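Local coordinates for vanadium-dependent bromoperoxidase (Corallina officinalis, PDB 1QHB), which catalyses the vanadate-dependent bromination of organic substrates by hydrogen peroxide and bromide, as a homododecamer that also binds calcium, at residues N37-E40 / L41-N45; S56-G60 / L61-D65; A305-R308 / G309-S312; L335-A338 / Y339-C343. All coordinates share one frame; numbering follows the deposited sequence.

Interaction 1: residues N37-E40 / L41-N45; sequences NGEE and LLYRN
E39 reaches along its own turn to Y43, four residues on, and its side chain can be followed atom by atom. E39 CB lies 3.9 Å from Y43 CE2, and E39 CG comes to 3.5 Å of it. Beyond CG the chain runs extended, which carries the carboxylate past the rim of the ring to the phenol. There Y43 OH donates a hydrogen bond to E39 OE2 at 2.5 Å, meeting the anti side of that oxygen close to the carboxylate plane, while the oxygen itself sits at the ring edge. Carboxylate and ring planes are 66° apart. OE2 also accepts from the backbone N of L150, so two donors grip one buried oxygen. The other oxygen, OE1, is met from above the carboxylate plane by N37 ND2 at 3.2 Å, which limits rotation of the group. N37 OD1 in turn accepts from E39 N at 3.1 Å, and the backbone bond from L42 N to E39 O closes the following turn. Two waters bridge peptide groups, one accepting from L41 N and giving a weak bond to G38 O, the other giving bonds to both E40 O and Y43 O. E40 turns elsewhere, to a salt bridge with R403, and R44 NH2 pairs with D501 of a second subunit. N37 thus opens the segment with an Asx turn, within the loop joining helix 11-28 to helix 72-84.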
ATOM      1  N   ASN A  37       3.692 -41.440 -12.239  1.00 12.52           N
ATOM      2  CA  ASN A  37       3.383 -42.387 -13.301  1.00 13.12           C
ATOM      3  C   ASN A  37       2.061 -43.140 -13.176  1.00 16.58           C
ATOM      4  O   ASN A  37       1.766 -43.855 -14.137  1.00 14.09           O
ATOM      5  CB  ASN A  37       4.576 -43.370 -13.475  1.00  8.84           C
ATOM      6  CG  ASN A  37       4.741 -44.359 -12.343  1.00 11.22           C
ATOM      7  OD1 ASN A  37       3.876 -44.547 -11.484  1.00 12.51           O
ATOM      8  ND2 ASN A  37       5.850 -45.076 -12.320  1.00  9.53           N
ATOM      9  N   GLY A  38       1.269 -42.983 -12.108  1.00 14.48           N
ATOM     10  CA  GLY A  38      -0.038 -43.597 -12.035  1.00 12.75           C
ATOM     11  C   GLY A  38      -0.135 -44.970 -11.397  1.00 17.09           C
ATOM     12  O   GLY A  38      -1.209 -45.504 -11.127  1.00 14.99           O
ATOM     13  N   GLU A  39       0.998 -45.578 -11.048  1.00 15.58           N
ATOM     14  CA  GLU A  39       1.075 -46.938 -10.561  1.00 15.28           C
ATOM     15  C   GLU A  39       0.534 -47.131  -9.168  1.00 13.36           C
ATOM     16  O   GLU A  39       0.044 -48.200  -8.792  1.00 17.09           O
ATOM     17  CB  GLU A  39       2.537 -47.415 -10.488  1.00 19.53           C
ATOM     18  CG  GLU A  39       2.876 -48.177 -11.753  1.00 17.60           C
ATOM     19  CD  GLU A  39       4.321 -48.642 -11.741  1.00 18.30           C
ATOM     20  OE1 GLU A  39       5.173 -47.964 -11.163  1.00 13.59           O
ATOM     21  OE2 GLU A  39       4.498 -49.695 -12.367  1.00 17.11           O
ATOM     22  N   GLU A  40       0.685 -46.070  -8.385  1.00 11.98           N
ATOM     23  CA  GLU A  40       0.376 -46.160  -6.985  1.00 11.06           C
ATOM     24  C   GLU A  40      -0.893 -46.918  -6.652  1.00 13.09           C
ATOM     25  O   GLU A  40      -0.906 -47.739  -5.715  1.00 13.87           O
ATOM     26  CB  GLU A  40       0.407 -44.767  -6.382  1.00 10.55           C
ATOM     27  CG  GLU A  40       0.333 -44.820  -4.864  1.00 10.15           C
ATOM     28  CD  GLU A  40       0.932 -43.655  -4.149  1.00 18.07           C
ATOM     29  OE1 GLU A  40       2.173 -43.454  -4.210  1.00 16.85           O
ATOM     30  OE2 GLU A  40       0.164 -42.925  -3.465  1.00 11.66           O
ATOM     31  N   LEU A  41      -2.002 -46.539  -7.249  1.00  9.36           N
ATOM     32  CA  LEU A  41      -3.280 -47.152  -6.955  1.00 12.46           C
ATOM     33  C   LEU A  41      -3.737 -48.074  -8.066  1.00 12.66           C
ATOM     34  O   LEU A  41      -4.860 -48.571  -7.900  1.00 14.69           O
ATOM     35  CB  LEU A  41      -4.398 -46.084  -6.806  1.00 12.22           C
ATOM     36  CG  LEU A  41      -4.193 -45.110  -5.648  1.00 18.57           C
ATOM     37  CD1 LEU A  41      -5.217 -43.984  -5.719  1.00 14.89           C
ATOM     38  CD2 LEU A  41      -4.271 -45.862  -4.329  1.00 16.72           C
ATOM     39  N   LEU A  42      -2.906 -48.214  -9.094  1.00 11.92           N
ATOM     40  CA  LEU A  42      -3.276 -49.096 -10.208  1.00 13.80           C
ATOM     41  C   LEU A  42      -3.374 -50.555  -9.784  1.00 14.27           C
ATOM     42  O   LEU A  42      -4.383 -51.200 -10.086  1.00 15.01           O
ATOM     43  CB  LEU A  42      -2.266 -48.906 -11.365  1.00  8.07           C
ATOM     44  CG  LEU A  42      -2.467 -49.737 -12.642  1.00 20.88           C
ATOM     45  CD1 LEU A  42      -3.793 -49.462 -13.322  1.00 12.14           C
ATOM     46  CD2 LEU A  42      -1.343 -49.533 -13.655  1.00 12.41           C
ATOM     47  N   TYR A  43      -2.357 -51.135  -9.175  1.00 15.36           N
ATOM     48  CA  TYR A  43      -2.305 -52.572  -8.908  1.00 13.09           C
ATOM     49  C   TYR A  43      -3.238 -52.948  -7.773  1.00 14.78           C
ATOM     50  O   TYR A  43      -3.336 -52.298  -6.716  1.00 17.54           O
ATOM     51  CB  TYR A  43      -0.863 -53.088  -8.650  1.00 13.99           C
ATOM     52  CG  TYR A  43       0.054 -52.616  -9.770  1.00 12.96           C
ATOM     53  CD1 TYR A  43      -0.186 -52.954 -11.098  1.00 11.21           C
ATOM     54  CD2 TYR A  43       1.105 -51.767  -9.493  1.00 10.89           C
ATOM     55  CE1 TYR A  43       0.639 -52.481 -12.116  1.00 12.30           C
ATOM     56  CE2 TYR A  43       1.952 -51.320 -10.515  1.00  9.93           C
ATOM     57  CZ  TYR A  43       1.717 -51.685 -11.804  1.00 13.66           C
ATOM     58  OH  TYR A  43       2.542 -51.219 -12.810  1.00 16.19           O
ATOM     59  N   ARG A  44      -4.121 -53.931  -8.090  1.00 13.67           N
ATOM     60  CA  ARG A  44      -5.094 -54.308  -7.072  1.00 14.49           C
ATOM     61  C   ARG A  44      -4.895 -55.726  -6.550  1.00 18.93           C
ATOM     62  O   ARG A  44      -4.348 -56.582  -7.230  1.00 18.16           O
ATOM     63  CB  ARG A  44      -6.511 -54.255  -7.625  1.00  9.55           C
ATOM     64  CG  ARG A  44      -6.799 -53.046  -8.538  1.00 10.59           C
ATOM     65  CD  ARG A  44      -6.620 -51.739  -7.768  1.00 10.99           C
ATOM     66  NE  ARG A  44      -7.692 -51.548  -6.780  1.00 16.45           N
ATOM     67  CZ  ARG A  44      -8.029 -50.343  -6.305  1.00 16.16           C
ATOM     68  NH1 ARG A  44      -7.384 -49.225  -6.683  1.00 10.57           N
ATOM     69  NH2 ARG A  44      -9.035 -50.190  -5.451  1.00  9.21           N
ATOM     70  N   ASN A  45      -5.378 -55.938  -5.331  1.00 17.47           N
ATOM     71  CA  ASN A  45      -5.431 -57.228  -4.708  1.00 21.79           C
ATOM     72  C   ASN A  45      -6.662 -57.959  -5.294  1.00 24.38           C
ATOM     73  O   ASN A  45      -7.797 -57.511  -5.128  1.00 22.75           O
ATOM     74  CB  ASN A  45      -5.650 -57.049  -3.209  1.00 20.48           C
ATOM     75  CG  ASN A  45      -5.712 -58.369  -2.464  1.00 31.15           C
ATOM     76  OD1 ASN A  45      -6.650 -59.158  -2.671  1.00 29.92           O
ATOM     77  ND2 ASN A  45      -4.749 -58.644  -1.600  1.00 21.31           N
TER
HETATM   78  O   HOH W   1      -1.990 -43.659  -8.511  1.00 16.71           O
HETATM   79  O   HOH W   2      -1.578 -50.526  -5.709  1.00 25.78           O

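Interaction 2: residues S56-G60 / L61-D65; sequences SFTKG and LPHDD
T58 and H63 meet across a tight turn in the long loop between helix 11-28 and helix 72-84, closed by the backbone bond from L61 N to T58 O (3.2 Å). The two side chains approach at a slant: the imidazole presents its edge, and T58 OG1 lies in the ring plane at H63 NE2, 2.6 Å away, in a short hydrogen bond whose donor may be either partner. OG1 is placed there by a chi1 of 62°, which sets it between the backbone N and the carbonyl carbon. An alanine at H63 is likely to leave the threonine hydroxyl without this partner and to open a gap beside the turn. G60, with phi at 112°, adopts a backbone shape that a side chain would jam against the preceding carbonyl. The extended side chain of K59 ends in a salt bridge with E408, and is about 6 Å from the side chain of R406, which probably binds the vanadate. T58 and L61 both pack on F75 of helix 72-84, while H63 touches Q302 of helix 295-302. The side chains of T58 and L61 meet through carbon, CB of T58 standing 4.1 Å from CD1 of L61.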
ATOM      1  N   SER A  56       5.039 -49.546  -5.190  1.00  6.10           N
ATOM      2  CA  SER A  56       5.335 -48.428  -4.334  1.00  9.72           C
ATOM      3  C   SER A  56       6.335 -48.720  -3.221  1.00 12.15           C
ATOM      4  O   SER A  56       6.458 -49.855  -2.754  1.00 11.59           O
ATOM      5  CB  SER A  56       4.030 -47.941  -3.605  1.00 10.90           C
ATOM      6  OG  SER A  56       3.087 -47.579  -4.624  1.00 13.74           O
ATOM      7  N   PHE A  57       6.981 -47.657  -2.724  1.00 11.26           N
ATOM      8  CA  PHE A  57       7.930 -47.896  -1.624  1.00 11.91           C
ATOM      9  C   PHE A  57       7.149 -48.269  -0.387  1.00 14.41           C
ATOM     10  O   PHE A  57       6.354 -47.461   0.042  1.00  9.28           O
ATOM     11  CB  PHE A  57       8.679 -46.612  -1.304  1.00  9.86           C
ATOM     12  CG  PHE A  57       9.600 -46.654  -0.137  1.00 11.91           C
ATOM     13  CD1 PHE A  57      10.863 -47.189  -0.218  1.00  7.28           C
ATOM     14  CD2 PHE A  57       9.177 -46.095   1.079  1.00  3.42           C
ATOM     15  CE1 PHE A  57      11.688 -47.204   0.893  1.00  7.93           C
ATOM     16  CE2 PHE A  57      10.019 -46.072   2.173  1.00  9.13           C
ATOM     17  CZ  PHE A  57      11.255 -46.652   2.076  1.00  9.35           C
ATOM     18  N   THR A  58       7.357 -49.442   0.198  1.00 11.58           N
ATOM     19  CA  THR A  58       6.625 -49.765   1.409  1.00 11.18           C
ATOM     20  C   THR A  58       7.621 -50.335   2.415  1.00 14.33           C
ATOM     21  O   THR A  58       7.188 -50.996   3.375  1.00 15.35           O
ATOM     22  CB  THR A  58       5.528 -50.799   1.206  1.00 11.22           C
ATOM     23  OG1 THR A  58       6.190 -52.004   0.770  1.00 13.22           O
ATOM     24  CG2 THR A  58       4.500 -50.428   0.136  1.00 10.02           C
ATOM     25  N   LYS A  59       8.889 -50.002   2.276  1.00 13.93           N
ATOM     26  CA  LYS A  59       9.852 -50.553   3.235  1.00 13.46           C
ATOM     27  C   LYS A  59       9.537 -50.066   4.630  1.00 16.27           C
ATOM     28  O   LYS A  59       9.444 -48.858   4.823  1.00 14.10           O
ATOM     29  CB  LYS A  59      11.252 -50.128   2.779  1.00 13.79           C
ATOM     30  CG  LYS A  59      12.365 -50.953   3.460  1.00 14.00           C
ATOM     31  CD  LYS A  59      13.684 -50.645   2.809  1.00  9.91           C
ATOM     32  CE  LYS A  59      14.831 -51.321   3.581  1.00 15.51           C
ATOM     33  NZ  LYS A  59      16.020 -51.476   2.691  1.00 12.16           N
ATOM     34  N   GLY A  60       9.410 -50.999   5.615  1.00 15.52           N
ATOM     35  CA  GLY A  60       9.136 -50.565   6.993  1.00 14.85           C
ATOM     36  C   GLY A  60       7.738 -50.974   7.423  1.00 15.40           C
ATOM     37  O   GLY A  60       7.498 -51.262   8.592  1.00 17.85           O
ATOM     38  N   LEU A  61       6.780 -50.958   6.516  1.00 13.72           N
ATOM     39  CA  LEU A  61       5.427 -51.412   6.750  1.00 16.48           C
ATOM     40  C   LEU A  61       5.448 -52.936   6.743  1.00 17.53           C
ATOM     41  O   LEU A  61       6.169 -53.516   5.954  1.00 18.27           O
ATOM     42  CB  LEU A  61       4.487 -50.883   5.671  1.00 15.96           C
ATOM     43  CG  LEU A  61       4.441 -49.364   5.479  1.00 20.02           C
ATOM     44  CD1 LEU A  61       3.497 -49.025   4.338  1.00 15.32           C
ATOM     45  CD2 LEU A  61       3.998 -48.680   6.760  1.00 18.92           C
ATOM     46  N   PRO A  62       4.618 -53.587   7.568  1.00 17.66           N
ATOM     47  CA  PRO A  62       4.563 -55.028   7.677  1.00 14.10           C
ATOM     48  C   PRO A  62       4.195 -55.678   6.359  1.00 16.85           C
ATOM     49  O   PRO A  62       3.143 -55.334   5.788  1.00 14.44           O
ATOM     50  CB  PRO A  62       3.454 -55.288   8.711  1.00 12.98           C
ATOM     51  CG  PRO A  62       3.004 -53.989   9.271  1.00 15.23           C
ATOM     52  CD  PRO A  62       3.674 -52.886   8.487  1.00 14.33           C
ATOM     53  N   HIS A  63       4.964 -56.664   5.904  1.00 14.48           N
ATOM     54  CA  HIS A  63       4.680 -57.350   4.652  1.00 15.28           C
ATOM     55  C   HIS A  63       4.263 -58.800   4.886  1.00 18.45           C
ATOM     56  O   HIS A  63       4.489 -59.352   5.966  1.00 18.12           O
ATOM     57  CB  HIS A  63       5.874 -57.327   3.703  1.00 12.54           C
ATOM     58  CG  HIS A  63       6.360 -55.957   3.350  1.00 11.77           C
ATOM     59  ND1 HIS A  63       7.110 -55.138   4.170  1.00 12.91           N
ATOM     60  CD2 HIS A  63       6.116 -55.261   2.222  1.00 10.70           C
ATOM     61  CE1 HIS A  63       7.349 -54.006   3.516  1.00 17.22           C
ATOM     62  NE2 HIS A  63       6.753 -54.038   2.339  1.00 16.33           N
ATOM     63  N   ASP A  64       3.637 -59.376   3.854  1.00 16.79           N
ATOM     64  CA  ASP A  64       3.201 -60.759   3.941  1.00 20.92           C
ATOM     65  C   ASP A  64       4.333 -61.617   3.399  1.00 21.24           C
ATOM     66  O   ASP A  64       5.345 -61.008   3.048  1.00 20.54           O
ATOM     67  CB  ASP A  64       1.871 -61.030   3.251  1.00 12.67           C
ATOM     68  CG  ASP A  64       1.831 -60.874   1.776  1.00 19.25           C
ATOM     69  OD1 ASP A  64       2.902 -60.707   1.141  1.00 21.47           O
ATOM     70  OD2 ASP A  64       0.720 -60.907   1.165  1.00 20.07           O
ATOM     71  N   ASP A  65       4.168 -62.932   3.282  1.00 20.87           N
ATOM     72  CA  ASP A  65       5.233 -63.790   2.788  1.00 20.19           C
ATOM     73  C   ASP A  65       5.560 -63.608   1.324  1.00 20.45           C
ATOM     74  O   ASP A  65       6.536 -64.187   0.831  1.00 20.46           O
ATOM     75  CB  ASP A  65       4.831 -65.277   2.922  1.00 25.34           C
ATOM     76  CG  ASP A  65       4.646 -65.686   4.366  1.00 33.99           C
ATOM     77  OD1 ASP A  65       5.221 -65.021   5.249  1.00 39.38           O
ATOM     78  OD2 ASP A  65       3.926 -66.677   4.582  1.00 48.28           O
TER

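Interaction 3: residues A305-R308 / G309-S312; sequences ADFR and GFES
F307 and F310 form the aromatic part of this contact, a T-shaped (edge-to-face) pair. The side chains lie side by side and point the same way, the edge of F307 directed at the face of F310, with ring centroids 5.7 Å apart and planes at 70°. The closest side-chain approach is 4.1 Å, from F307 CD1 to F310 CD2. With CG anti to the backbone N (chi1 -165°), F310 holds its ring next to that of F307, which also touches V297 and V301 of helix 295-302. The backbone supplies a type II beta turn from F307 to F310, with a weak hydrogen bond from F310 N to F307 O at 3.3 Å. G309 occupies the turn position where a side chain would clash with R308 O. Charge and polar bonds gather at the start of the turn. R308 grips D306 side-on: NE reaches OD1 at 3.0 Å and NH2 reaches OD2 at 2.8 Å, both on the syn sides of the carboxylate. The backbone N of R308 also binds D306 OD1, 3.1 Å away, from the opposite face and on the anti side, making an Asx turn. A leucine in place of R308 would probably leave the D306 carboxylate without its paired charge, and D369 of a third subunit without the salt bridge from NH1. E311 OE2 accepts from A472 N.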
ATOM      1  N   ALA A 305      14.121 -54.676   9.588  1.00 12.61           N
ATOM      2  CA  ALA A 305      15.211 -55.198  10.442  1.00 15.65           C
ATOM      3  C   ALA A 305      16.463 -54.350  10.240  1.00 15.25           C
ATOM      4  O   ALA A 305      16.926 -54.123   9.121  1.00 16.09           O
ATOM      5  CB  ALA A 305      15.401 -56.683  10.159  1.00 12.21           C
ATOM      6  N   ASP A 306      17.099 -53.892  11.345  1.00 16.43           N
ATOM      7  CA  ASP A 306      18.219 -53.000  11.189  1.00 14.49           C
ATOM      8  C   ASP A 306      19.516 -53.787  11.035  1.00 18.07           C
ATOM      9  O   ASP A 306      20.190 -54.116  12.016  1.00 18.59           O
ATOM     10  CB  ASP A 306      18.315 -52.014  12.350  1.00 12.72           C
ATOM     11  CG  ASP A 306      19.261 -50.882  12.020  1.00 19.63           C
ATOM     12  OD1 ASP A 306      19.940 -50.947  10.947  1.00 19.64           O
ATOM     13  OD2 ASP A 306      19.291 -49.919  12.791  1.00 20.25           O
ATOM     14  N   PHE A 307      19.923 -54.055   9.812  1.00 17.24           N
ATOM     15  CA  PHE A 307      21.149 -54.746   9.521  1.00 14.44           C
ATOM     16  C   PHE A 307      22.321 -53.804   9.289  1.00 16.38           C
ATOM     17  O   PHE A 307      23.325 -54.319   8.796  1.00 15.31           O
ATOM     18  CB  PHE A 307      20.975 -55.585   8.248  1.00 15.61           C
ATOM     19  CG  PHE A 307      20.532 -56.981   8.496  1.00 17.89           C
ATOM     20  CD1 PHE A 307      21.431 -57.979   8.837  1.00 17.70           C
ATOM     21  CD2 PHE A 307      19.173 -57.317   8.378  1.00 18.63           C
ATOM     22  CE1 PHE A 307      20.978 -59.277   9.036  1.00 19.39           C
ATOM     23  CE2 PHE A 307      18.704 -58.586   8.605  1.00 18.49           C
ATOM     24  CZ  PHE A 307      19.632 -59.570   8.918  1.00 17.50           C
ATOM     25  N   ARG A 308      22.212 -52.496   9.533  1.00 14.06           N
ATOM     26  CA  ARG A 308      23.310 -51.600   9.268  1.00 16.52           C
ATOM     27  C   ARG A 308      24.563 -51.996  10.027  1.00 16.86           C
ATOM     28  O   ARG A 308      24.568 -52.162  11.254  1.00 16.18           O
ATOM     29  CB  ARG A 308      22.965 -50.119   9.625  1.00 11.01           C
ATOM     30  CG  ARG A 308      21.970 -49.556   8.611  1.00 16.37           C
ATOM     31  CD  ARG A 308      21.461 -48.160   8.947  1.00 12.33           C
ATOM     32  NE  ARG A 308      20.656 -48.156  10.164  1.00 16.74           N
ATOM     33  CZ  ARG A 308      20.106 -47.116  10.739  1.00 20.11           C
ATOM     34  NH1 ARG A 308      20.272 -45.892  10.252  1.00 20.08           N
ATOM     35  NH2 ARG A 308      19.404 -47.306  11.868  1.00 16.36           N
ATOM     36  N   GLY A 309      25.713 -52.004   9.347  1.00 16.17           N
ATOM     37  CA  GLY A 309      26.974 -52.228  10.016  1.00 13.01           C
ATOM     38  C   GLY A 309      27.369 -53.669   9.990  1.00 15.42           C
ATOM     39  O   GLY A 309      28.348 -54.005  10.638  1.00 17.18           O
ATOM     40  N   PHE A 310      26.609 -54.511   9.302  1.00 15.92           N
ATOM     41  CA  PHE A 310      26.902 -55.938   9.233  1.00 16.30           C
ATOM     42  C   PHE A 310      27.938 -56.357   8.205  1.00 17.38           C
ATOM     43  O   PHE A 310      28.373 -57.517   8.161  1.00 18.33           O
ATOM     44  CB  PHE A 310      25.588 -56.662   8.966  1.00 14.36           C
ATOM     45  CG  PHE A 310      25.605 -58.158   9.217  1.00 15.89           C
ATOM     46  CD1 PHE A 310      25.815 -58.687  10.471  1.00 14.39           C
ATOM     47  CD2 PHE A 310      25.304 -59.012   8.171  1.00 15.05           C
ATOM     48  CE1 PHE A 310      25.775 -60.053  10.679  1.00 17.29           C
ATOM     49  CE2 PHE A 310      25.256 -60.395   8.354  1.00 20.67           C
ATOM     50  CZ  PHE A 310      25.519 -60.882   9.622  1.00 18.22           C
ATOM     51  N   GLU A 311      28.434 -55.501   7.321  1.00 15.25           N
ATOM     52  CA  GLU A 311      29.460 -55.904   6.386  1.00 15.67           C
ATOM     53  C   GLU A 311      30.819 -56.228   6.990  1.00 17.06           C
ATOM     54  O   GLU A 311      31.237 -55.705   8.017  1.00 17.39           O
ATOM     55  CB  GLU A 311      29.659 -54.779   5.352  1.00 11.04           C
ATOM     56  CG  GLU A 311      28.404 -54.645   4.507  1.00 13.76           C
ATOM     57  CD  GLU A 311      27.502 -53.543   5.075  1.00 19.02           C
ATOM     58  OE1 GLU A 311      27.777 -52.985   6.146  1.00 11.73           O
ATOM     59  OE2 GLU A 311      26.493 -53.258   4.380  1.00 14.74           O
ATOM     60  N   SER A 312      31.582 -57.048   6.251  1.00 15.83           N
ATOM     61  CA  SER A 312      32.946 -57.361   6.701  1.00 15.53           C
ATOM     62  C   SER A 312      33.882 -56.834   5.614  1.00 13.45           C
ATOM     63  O   SER A 312      33.460 -56.712   4.472  1.00 13.63           O
ATOM     64  CB  SER A 312      33.308 -58.816   6.844  1.00 11.05           C
ATOM     65  OG  SER A 312      32.868 -59.467   5.619  1.00 14.39           O
TER

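Interaction 4: residues L335-A338 / Y339-C343; sequences LYEA and YLNAC
The first turn of helix 337-349, with Y336 at its N-cap position, holds this buried contact. Y336 O accepts from L340 N at 2.9 Å, nearly in line with the carbonyl, and weakly from Y339 N. The next two rungs, N341 N to E337 O and A342 N to A338 O, continue the i to i+4 pattern. On one side of the turn the Y339 ring folds back over its predecessor: A338 CB stands 3.9 Å from the ring centroid, 12° off the ring normal, a CH-pi contact over the face. The Y339 phenol is tied in at the ring edge, where its OH donates to a water at 2.7 Å, and that water donates to L335 O at 3.3 Å. On another side Y336 and L340 lie side by side, pointing the same way, with CE1 of Y336 3.9 Å from CD2 of L340. A chi1 of 53° sets CG of Y336 between its own backbone N and carbonyl carbon, bringing the ring alongside L340. Both polar tips nearby leave the subunit: Y336 OH bonds to L380 O and N341 ND2 to Y273 OH, both of a third subunit. Y339 packs on helices 484-499 and 530-548, and L335 touches H485, by similarity an active-site residue that binds vanadate. It is a helix start set into the helical bundle of the vanadium haloperoxidase fold, beside the vanadate pocket.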
ATOM      1  N   LEU A 335      27.513 -36.448   1.782  1.00 20.16           N
ATOM      2  CA  LEU A 335      27.013 -36.235   0.414  1.00 18.20           C
ATOM      3  C   LEU A 335      27.787 -35.300  -0.464  1.00 13.86           C
ATOM      4  O   LEU A 335      27.814 -35.718  -1.616  1.00 19.76           O
ATOM      5  CB  LEU A 335      25.500 -36.072   0.339  1.00 37.30           C
ATOM      6  CG  LEU A 335      24.716 -37.360   0.000  1.00 31.28           C
ATOM      7  CD1 LEU A 335      25.211 -38.560   0.787  1.00 31.49           C
ATOM      8  CD2 LEU A 335      23.235 -37.152   0.311  1.00 40.67           C
ATOM      9  N   TYR A 336      28.503 -34.259  -0.073  1.00 11.86           N
ATOM     10  CA  TYR A 336      29.262 -33.476  -1.060  1.00 14.18           C
ATOM     11  C   TYR A 336      30.738 -33.881  -1.149  1.00 14.51           C
ATOM     12  O   TYR A 336      31.566 -33.183  -1.736  1.00 12.01           O
ATOM     13  CB  TYR A 336      29.174 -31.968  -0.751  1.00 12.27           C
ATOM     14  CG  TYR A 336      29.563 -31.589   0.656  1.00 12.06           C
ATOM     15  CD1 TYR A 336      30.808 -31.833   1.192  1.00 13.23           C
ATOM     16  CD2 TYR A 336      28.645 -30.939   1.477  1.00 10.26           C
ATOM     17  CE1 TYR A 336      31.154 -31.483   2.490  1.00 13.47           C
ATOM     18  CE2 TYR A 336      28.964 -30.597   2.774  1.00  6.87           C
ATOM     19  CZ  TYR A 336      30.218 -30.841   3.274  1.00 11.84           C
ATOM     20  OH  TYR A 336      30.519 -30.477   4.562  1.00 11.75           O
ATOM     21  N   GLU A 337      31.107 -34.963  -0.453  1.00 14.31           N
ATOM     22  CA  GLU A 337      32.473 -35.429  -0.342  1.00 13.36           C
ATOM     23  C   GLU A 337      33.233 -35.472  -1.662  1.00  9.79           C
ATOM     24  O   GLU A 337      34.316 -34.918  -1.793  1.00  9.79           O
ATOM     25  CB  GLU A 337      32.503 -36.827   0.358  1.00 11.77           C
ATOM     26  CG  GLU A 337      33.926 -37.351   0.526  1.00 10.98           C
ATOM     27  CD  GLU A 337      34.078 -38.547   1.447  1.00 12.46           C
ATOM     28  OE1 GLU A 337      33.092 -38.870   2.148  1.00 11.97           O
ATOM     29  OE2 GLU A 337      35.196 -39.107   1.462  1.00  9.11           O
ATOM     30  N   ALA A 338      32.730 -36.131  -2.679  1.00  8.70           N
ATOM     31  CA  ALA A 338      33.433 -36.308  -3.943  1.00  9.33           C
ATOM     32  C   ALA A 338      33.767 -34.969  -4.584  1.00 10.94           C
ATOM     33  O   ALA A 338      34.814 -34.862  -5.196  1.00 10.61           O
ATOM     34  CB  ALA A 338      32.583 -37.173  -4.880  1.00  5.22           C
ATOM     35  N   TYR A 339      32.877 -33.987  -4.476  1.00  8.34           N
ATOM     36  CA  TYR A 339      32.975 -32.688  -5.169  1.00  8.48           C
ATOM     37  C   TYR A 339      33.859 -31.757  -4.391  1.00 10.43           C
ATOM     38  O   TYR A 339      34.612 -30.929  -4.934  1.00 12.25           O
ATOM     39  CB  TYR A 339      31.561 -32.126  -5.475  1.00  8.13           C
ATOM     40  CG  TYR A 339      30.674 -33.345  -5.776  1.00  9.52           C
ATOM     41  CD1 TYR A 339      30.810 -34.065  -6.931  1.00  9.27           C
ATOM     42  CD2 TYR A 339      29.807 -33.797  -4.791  1.00  9.81           C
ATOM     43  CE1 TYR A 339      30.065 -35.227  -7.141  1.00  6.93           C
ATOM     44  CE2 TYR A 339      29.055 -34.953  -4.966  1.00  9.12           C
ATOM     45  CZ  TYR A 339      29.198 -35.670  -6.135  1.00 10.46           C
ATOM     46  OH  TYR A 339      28.482 -36.827  -6.308  1.00 12.79           O
ATOM     47  N   LEU A 340      33.856 -31.904  -3.078  1.00  9.27           N
ATOM     48  CA  LEU A 340      34.763 -31.106  -2.253  1.00  9.04           C
ATOM     49  C   LEU A 340      36.192 -31.589  -2.494  1.00 10.33           C
ATOM     50  O   LEU A 340      37.124 -30.824  -2.696  1.00 10.21           O
ATOM     51  CB  LEU A 340      34.326 -31.206  -0.791  1.00  9.76           C
ATOM     52  CG  LEU A 340      35.380 -30.763   0.232  1.00 12.57           C
ATOM     53  CD1 LEU A 340      35.645 -29.275   0.125  1.00 10.89           C
ATOM     54  CD2 LEU A 340      34.986 -31.213   1.620  1.00  9.93           C
ATOM     55  N   ASN A 341      36.379 -32.895  -2.627  1.00 11.94           N
ATOM     56  CA  ASN A 341      37.720 -33.459  -2.896  1.00 12.84           C
ATOM     57  C   ASN A 341      38.177 -33.056  -4.293  1.00 11.40           C
ATOM     58  O   ASN A 341      39.362 -32.801  -4.402  1.00 10.20           O
ATOM     59  CB  ASN A 341      37.741 -34.988  -2.806  1.00  8.53           C
ATOM     60  CG  ASN A 341      37.491 -35.470  -1.387  1.00 11.18           C
ATOM     61  OD1 ASN A 341      37.371 -36.701  -1.217  1.00 14.17           O
ATOM     62  ND2 ASN A 341      37.368 -34.576  -0.419  1.00  5.62           N
ATOM     63  N   ALA A 342      37.254 -33.017  -5.247  1.00  9.70           N
ATOM     64  CA  ALA A 342      37.591 -32.592  -6.606  1.00  8.62           C
ATOM     65  C   ALA A 342      38.048 -31.144  -6.590  1.00  9.03           C
ATOM     66  O   ALA A 342      39.103 -30.776  -7.101  1.00 10.98           O
ATOM     67  CB  ALA A 342      36.387 -32.711  -7.517  1.00  8.18           C
ATOM     68  N   CYS A 343      37.281 -30.330  -5.849  1.00  9.87           N
ATOM     69  CA  CYS A 343      37.662 -28.949  -5.668  1.00  6.68           C
ATOM     70  C   CYS A 343      39.022 -28.726  -5.068  1.00 10.94           C
ATOM     71  O   CYS A 343      39.756 -27.902  -5.595  1.00  9.85           O
ATOM     72  CB  CYS A 343      36.599 -28.233  -4.808  1.00  8.43           C
ATOM     73  SG  CYS A 343      36.696 -26.422  -4.738  1.00  9.32           S
TER
HETATM   74  O   HOH W   3      26.756 -37.332  -4.238  1.00 13.56           O

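Interactions 2 and 4 are buried, whereas interactions 1 and 3 are only partly so and reach subunit boundaries through charge: 1 meets a second subunit, 3 a third. Interaction 4 shares that third neighbour but meets it through neutral hydrogen bonds and packing. Interactions 1 and 2 belong to the same loop before helix 72-84 and touch, E40 CA lying 3.9 Å from S56 OG; 2 and 3 approach to about 7 Å between nearest atoms, and both pack on helix 295-302. The three loop contacts rely on side-chain polar groups, joined in 3 by an aromatic pair. Interaction 4, across the chain's centre from 1 and 2, relies mainly on helical backbone bonds and apolar faces.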